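Long-range contact in mitotic checkpoint control protein kinase BUB1 (Drosophila melanogaster, PDB 6JKK), which probably acts as an ATP-binding protein kinase of the mitotic checkpoint at kinetochores, this chain being its kinase domain: residues H48-K60 and Y71-L84. Residues are numbered along the deposited sequence; the frame is centred on the assembly and turned at random.
Sequences HLEVHNEKFEVSK and YVGKHLKSGKKVAL
Glu57 pairs with Lys74, and Phe56 with His75, where strands 54-64 and 68-75 run antiparallel in the beta sheet of the kinase N-lobe, flanking the hairpin loop that in protein kinases is the glycine-rich loop. Beyond Val58 the register slips by one residue: Ser59 N and Lys60 N both donate to Val72 O, at 2.9 and 3.3 Å, a classic beta bulge. Gly73 suits its place opposite Val58 because a side chain there would collide with Glu57 O.

On the face carrying Phe56, Val58 and His75, the Phe56 and His75 rings meet obliquely, planes 37° apart, with His75 CD2 over a face of the phenylalanine ring, 3.6 Å from Phe56 CE2. Phe56 also touches Val82, and Leu49 CD2 meets Leu84 CD2; Ile130 of strand 127-132 packs on Phe56, Val82 and Leu84. Past the strand end, Leu76 crosses Glu57 at about a right angle, its CD2 methyl lying 3.5 Å from Glu57 CG and reaching the carboxylate as well.

A chi1 of -175° swings the His75 imidazole out to Glu54, whose chain bends at chi2 (-60°) to meet it. Lys77 NZ forms a salt bridge with Glu54 OE2 at 3.3 Å, the hydrogen bond within it being weak. Without this carboxylate, as with an alanine here, the imidazole would probably lose its acceptor and Lys77 this counter-charge. His75 NE2 donates to the anti lone pair of Glu54 OE2 at 2.7 Å, with the oxygen almost exactly in the imidazole plane.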
loop_
_atom_site.group_PDB
_atom_site.type_symbol
_atom_site.label_atom_id
_atom_site.label_comp_id
_atom_site.label_asym_id
_atom_site.label_seq_id
_atom_site.Cartn_x
_atom_site.Cartn_y
_atom_site.Cartn_z
ATOM N N HIS A 48 20.026 -4.141 -20.307
ATOM C CA HIS A 48 20.605 -3.375 -19.222
ATOM C C HIS A 48 20.130 -1.935 -19.273
ATOM O O HIS A 48 19.694 -1.443 -20.316
ATOM C CB HIS A 48 22.132 -3.451 -19.253
ATOM C CG HIS A 48 22.664 -4.838 -19.086
ATOM N ND1 HIS A 48 22.604 -5.783 -20.089
ATOM C CD2 HIS A 48 23.254 -5.448 -18.032
ATOM C CE1 HIS A 48 23.135 -6.913 -19.660
ATOM N NE2 HIS A 48 23.540 -6.737 -18.413
ATOM N N LEU A 49 20.216 -1.270 -18.131
ATOM C CA LEU A 49 19.727 0.088 -17.996
ATOM C C LEU A 49 20.691 0.819 -17.091
ATOM O O LEU A 49 21.155 0.265 -16.091
ATOM C CB LEU A 49 18.331 0.077 -17.365
ATOM C CG LEU A 49 17.665 1.430 -17.113
ATOM C CD1 LEU A 49 17.499 2.161 -18.420
ATOM C CD2 LEU A 49 16.326 1.265 -16.439
ATOM N N GLU A 50 20.994 2.063 -17.435
ATOM C CA GLU A 50 21.869 2.865 -16.597
ATOM C C GLU A 50 21.165 4.102 -16.049
ATOM O O GLU A 50 20.418 4.775 -16.760
ATOM C CB GLU A 50 23.124 3.280 -17.368
ATOM C CG GLU A 50 24.041 2.130 -17.733
ATOM C CD GLU A 50 25.401 2.602 -18.219
ATOM O OE1 GLU A 50 26.338 2.654 -17.396
ATOM O OE2 GLU A 50 25.528 2.924 -19.420
ATOM N N VAL A 51 21.401 4.388 -14.773
ATOM C CA VAL A 51 21.045 5.680 -14.210
ATOM C C VAL A 51 22.345 6.266 -13.687
ATOM O O VAL A 51 22.867 5.815 -12.660
ATOM C CB VAL A 51 20.021 5.572 -13.070
ATOM C CG1 VAL A 51 19.645 6.957 -12.573
ATOM C CG2 VAL A 51 18.772 4.828 -13.541
ATOM N N HIS A 52 22.875 7.250 -14.411
ATOM C CA HIS A 52 24.180 7.829 -14.090
ATOM C C HIS A 52 25.284 6.768 -14.130
ATOM O O HIS A 52 25.549 6.187 -15.178
ATOM C CB HIS A 52 24.143 8.534 -12.732
ATOM C CG HIS A 52 23.305 9.773 -12.719
ATOM N ND1 HIS A 52 23.431 10.767 -13.668
ATOM C CD2 HIS A 52 22.334 10.186 -11.869
ATOM C CE1 HIS A 52 22.575 11.736 -13.403
ATOM N NE2 HIS A 52 21.898 11.410 -12.315
ATOM N N ASN A 53 25.923 6.518 -12.990
ATOM C CA ASN A 53 27.004 5.533 -12.926
ATOM C C ASN A 53 26.515 4.119 -12.603
ATOM O O ASN A 53 27.284 3.157 -12.667
ATOM C CB ASN A 53 28.068 5.962 -11.912
ATOM C CG ASN A 53 28.991 7.047 -12.449
ATOM O OD1 ASN A 53 29.438 6.987 -13.595
ATOM N ND2 ASN A 53 29.279 8.043 -11.621
ATOM N N GLU A 54 25.235 3.998 -12.263
ATOM C CA GLU A 54 24.683 2.727 -11.809
ATOM C C GLU A 54 24.094 1.915 -12.959
ATOM O O GLU A 54 23.273 2.421 -13.729
ATOM C CB GLU A 54 23.630 2.982 -10.732
ATOM C CG GLU A 54 24.090 3.980 -9.673
ATOM C CD GLU A 54 25.343 3.529 -8.942
ATOM O OE1 GLU A 54 26.214 4.383 -8.668
ATOM O OE2 GLU A 54 25.455 2.324 -8.631
ATOM N N LYS A 55 24.526 0.659 -13.080
ATOM C CA LYS A 55 24.024 -0.232 -14.127
ATOM C C LYS A 55 23.105 -1.312 -13.557
ATOM O O LYS A 55 23.360 -1.858 -12.479
ATOM C CB LYS A 55 25.176 -0.878 -14.906
ATOM C CG LYS A 55 24.719 -1.946 -15.903
ATOM C CD LYS A 55 25.879 -2.555 -16.663
ATOM C CE LYS A 55 26.466 -1.565 -17.641
ATOM N NZ LYS A 55 27.489 -2.201 -18.522
ATOM N N PHE A 56 22.032 -1.608 -14.282
ATOM C CA PHE A 56 21.043 -2.572 -13.825
ATOM C C PHE A 56 20.800 -3.621 -14.900
ATOM O O PHE A 56 20.791 -3.305 -16.085
ATOM C CB PHE A 56 19.721 -1.866 -13.518
ATOM C CG PHE A 56 19.819 -0.835 -12.436
ATOM C CD1 PHE A 56 20.291 0.443 -12.716
ATOM C CD2 PHE A 56 19.429 -1.139 -11.142
ATOM C CE1 PHE A 56 20.380 1.400 -11.715
ATOM C CE2 PHE A 56 19.509 -0.192 -10.131
ATOM C CZ PHE A 56 19.983 1.081 -10.418
ATOM N N GLU A 57 20.627 -4.871 -14.485
ATOM C CA GLU A 57 20.098 -5.891 -15.383
ATOM C C GLU A 57 18.595 -5.677 -15.396
ATOM O O GLU A 57 18.004 -5.445 -14.344
ATOM C CB GLU A 57 20.356 -7.293 -14.836
ATOM C CG GLU A 57 21.782 -7.799 -14.909
ATOM C CD GLU A 57 21.931 -9.136 -14.200
ATOM O OE1 GLU A 57 20.956 -9.555 -13.537
ATOM O OE2 GLU A 57 23.010 -9.758 -14.298
ATOM N N VAL A 58 17.982 -5.723 -16.574
ATOM C CA VAL A 58 16.524 -5.769 -16.671
ATOM C C VAL A 58 16.173 -7.195 -17.080
ATOM O O VAL A 58 16.463 -7.604 -18.200
ATOM C CB VAL A 58 15.982 -4.765 -17.703
ATOM C CG1 VAL A 58 14.459 -4.814 -17.733
ATOM C CG2 VAL A 58 16.458 -3.357 -17.375
ATOM N N SER A 59 15.563 -7.955 -16.172
ATOM C CA SER A 59 15.446 -9.401 -16.366
ATOM C C SER A 59 14.110 -9.869 -16.947
ATOM O O SER A 59 14.035 -10.237 -18.125
ATOM C CB SER A 59 15.767 -10.153 -15.068
ATOM O OG SER A 59 17.092 -9.878 -14.638
ATOM N N LYS A 60 13.069 -9.860 -16.119
ATOM C CA LYS A 60 11.789 -10.466 -16.483
ATOM C C LYS A 60 10.593 -9.530 -16.296
ATOM O O LYS A 60 10.562 -8.705 -15.382
ATOM C CB LYS A 60 11.582 -11.760 -15.686
ATOM C CG LYS A 60 12.558 -12.866 -16.077
ATOM C CD LYS A 60 12.240 -14.198 -15.406
ATOM C CE LYS A 60 12.677 -14.242 -13.947
ATOM N NZ LYS A 60 12.621 -15.641 -13.407
ATOM N N TYR A 71 9.167 -4.482 -14.280
ATOM C CA TYR A 71 10.157 -5.517 -14.560
ATOM C C TYR A 71 10.985 -5.779 -13.314
ATOM O O TYR A 71 11.185 -4.875 -12.500
ATOM C CB TYR A 71 11.074 -5.076 -15.709
ATOM C CG TYR A 71 10.497 -5.347 -17.082
ATOM C CD1 TYR A 71 9.555 -4.492 -17.646
ATOM C CD2 TYR A 71 10.891 -6.464 -17.811
ATOM C CE1 TYR A 71 9.017 -4.750 -18.900
ATOM C CE2 TYR A 71 10.366 -6.725 -19.067
ATOM C CZ TYR A 71 9.428 -5.866 -19.603
ATOM O OH TYR A 71 8.899 -6.127 -20.849
ATOM N N VAL A 72 11.443 -7.017 -13.151
ATOM C CA VAL A 72 12.372 -7.332 -12.069
ATOM C C VAL A 72 13.777 -7.335 -12.663
ATOM O O VAL A 72 13.977 -7.764 -13.804
ATOM C CB VAL A 72 12.035 -8.678 -11.371
ATOM C CG1 VAL A 72 11.912 -9.801 -12.384
ATOM C CG2 VAL A 72 13.074 -9.019 -10.307
ATOM N N GLY A 73 14.743 -6.812 -11.912
ATOM C CA GLY A 73 16.118 -6.786 -12.371
ATOM C C GLY A 73 17.086 -6.826 -11.209
ATOM O O GLY A 73 16.758 -7.339 -10.133
ATOM N N LYS A 74 18.284 -6.291 -11.415
ATOM C CA LYS A 74 19.267 -6.269 -10.340
ATOM C C LYS A 74 20.277 -5.148 -10.500
ATOM O O LYS A 74 20.803 -4.924 -11.590
ATOM C CB LYS A 74 19.998 -7.614 -10.251
ATOM C CG LYS A 74 21.064 -7.671 -9.158
ATOM C CD LYS A 74 21.673 -9.062 -9.049
ATOM C CE LYS A 74 20.624 -10.097 -8.686
ATOM N NZ LYS A 74 21.183 -11.483 -8.676
ATOM N N HIS A 75 20.527 -4.441 -9.401
ATOM C CA HIS A 75 21.627 -3.490 -9.318
ATOM C C HIS A 75 22.921 -4.295 -9.191
ATOM O O HIS A 75 23.182 -4.905 -8.152
ATOM C CB HIS A 75 21.433 -2.576 -8.103
ATOM C CG HIS A 75 22.453 -1.482 -7.987
ATOM N ND1 HIS A 75 23.149 -1.239 -6.825
ATOM C CD2 HIS A 75 22.880 -0.563 -8.884
ATOM C CE1 HIS A 75 23.971 -0.219 -7.010
ATOM N NE2 HIS A 75 23.828 0.208 -8.251
ATOM N N LEU A 76 23.714 -4.311 -10.259
ATOM C CA LEU A 76 24.893 -5.173 -10.352
ATOM C C LEU A 76 25.922 -4.970 -9.229
ATOM O O LEU A 76 26.478 -5.939 -8.700
ATOM C CB LEU A 76 25.552 -4.995 -11.721
ATOM C CG LEU A 76 24.670 -5.449 -12.880
ATOM C CD1 LEU A 76 25.316 -5.200 -14.232
ATOM C CD2 LEU A 76 24.370 -6.915 -12.710
ATOM N N LYS A 77 26.167 -3.712 -8.875
ATOM C CA LYS A 77 27.149 -3.363 -7.850
ATOM C C LYS A 77 26.749 -3.940 -6.494
ATOM O O LYS A 77 27.571 -4.518 -5.776
ATOM C CB LYS A 77 27.280 -1.838 -7.762
ATOM C CG LYS A 77 28.409 -1.329 -6.881
ATOM C CD LYS A 77 28.642 0.161 -7.115
ATOM C CE LYS A 77 29.034 0.450 -8.564
ATOM N NZ LYS A 77 28.745 1.863 -8.958
ATOM N N SER A 78 25.472 -3.788 -6.163
ATOM C CA SER A 78 24.919 -4.216 -4.884
ATOM C C SER A 78 24.546 -5.692 -4.865
ATOM O O SER A 78 24.646 -6.354 -3.829
ATOM C CB SER A 78 23.652 -3.413 -4.590
ATOM O OG SER A 78 23.803 -2.614 -3.437
ATOM N N GLY A 79 24.075 -6.191 -6.005
ATOM C CA GLY A 79 23.440 -7.495 -6.062
ATOM C C GLY A 79 21.988 -7.374 -5.651
ATOM O O GLY A 79 21.243 -8.355 -5.641
ATOM N N LYS A 80 21.593 -6.149 -5.311
ATOM C CA LYS A 80 20.243 -5.862 -4.853
ATOM C C LYS A 80 19.220 -6.075 -5.964
ATOM O O LYS A 80 19.303 -5.450 -7.022
ATOM C CB LYS A 80 20.157 -4.418 -4.363
ATOM C CG LYS A 80 19.936 -4.275 -2.865
ATOM C CD LYS A 80 21.252 -4.199 -2.105
ATOM C CE LYS A 80 21.024 -3.978 -0.614
ATOM N NZ LYS A 80 21.944 -2.940 -0.069
ATOM N N LYS A 81 18.258 -6.958 -5.714
ATOM C CA LYS A 81 17.165 -7.194 -6.650
ATOM C C LYS A 81 16.216 -6.009 -6.637
ATOM O O LYS A 81 15.750 -5.592 -5.573
ATOM C CB LYS A 81 16.391 -8.454 -6.273
ATOM C CG LYS A 81 16.914 -9.737 -6.891
ATOM C CD LYS A 81 15.813 -10.784 -6.888
ATOM C CE LYS A 81 16.373 -12.184 -7.025
ATOM N NZ LYS A 81 15.289 -13.209 -7.008
ATOM N N VAL A 82 15.917 -5.476 -7.817
ATOM C CA VAL A 82 15.100 -4.275 -7.904
ATOM C C VAL A 82 13.851 -4.479 -8.763
ATOM O O VAL A 82 13.799 -5.381 -9.608
ATOM C CB VAL A 82 15.932 -3.075 -8.439
ATOM C CG1 VAL A 82 17.085 -2.755 -7.497
ATOM C CG2 VAL A 82 16.465 -3.366 -9.833
ATOM N N ALA A 83 12.838 -3.653 -8.524
ATOM C CA ALA A 83 11.698 -3.567 -9.426
ATOM C C ALA A 83 11.892 -2.317 -10.254
ATOM O O ALA A 83 12.235 -1.261 -9.712
ATOM C CB ALA A 83 10.403 -3.467 -8.648
ATOM N N LEU A 84 11.667 -2.428 -11.558
ATOM C CA LEU A 84 11.719 -1.262 -12.427
ATOM C C LEU A 84 10.314 -0.952 -12.913
ATOM O O LEU A 84 9.687 -1.776 -13.587
ATOM C CB LEU A 84 12.670 -1.502 -13.608
ATOM C CG LEU A 84 14.082 -1.937 -13.203
ATOM C CD1 LEU A 84 14.269 -3.415 -13.443
ATOM C CD2 LEU A 84 15.166 -1.148 -13.925
HETATM O O HOH W 1 25.661 -1.538 -10.511
#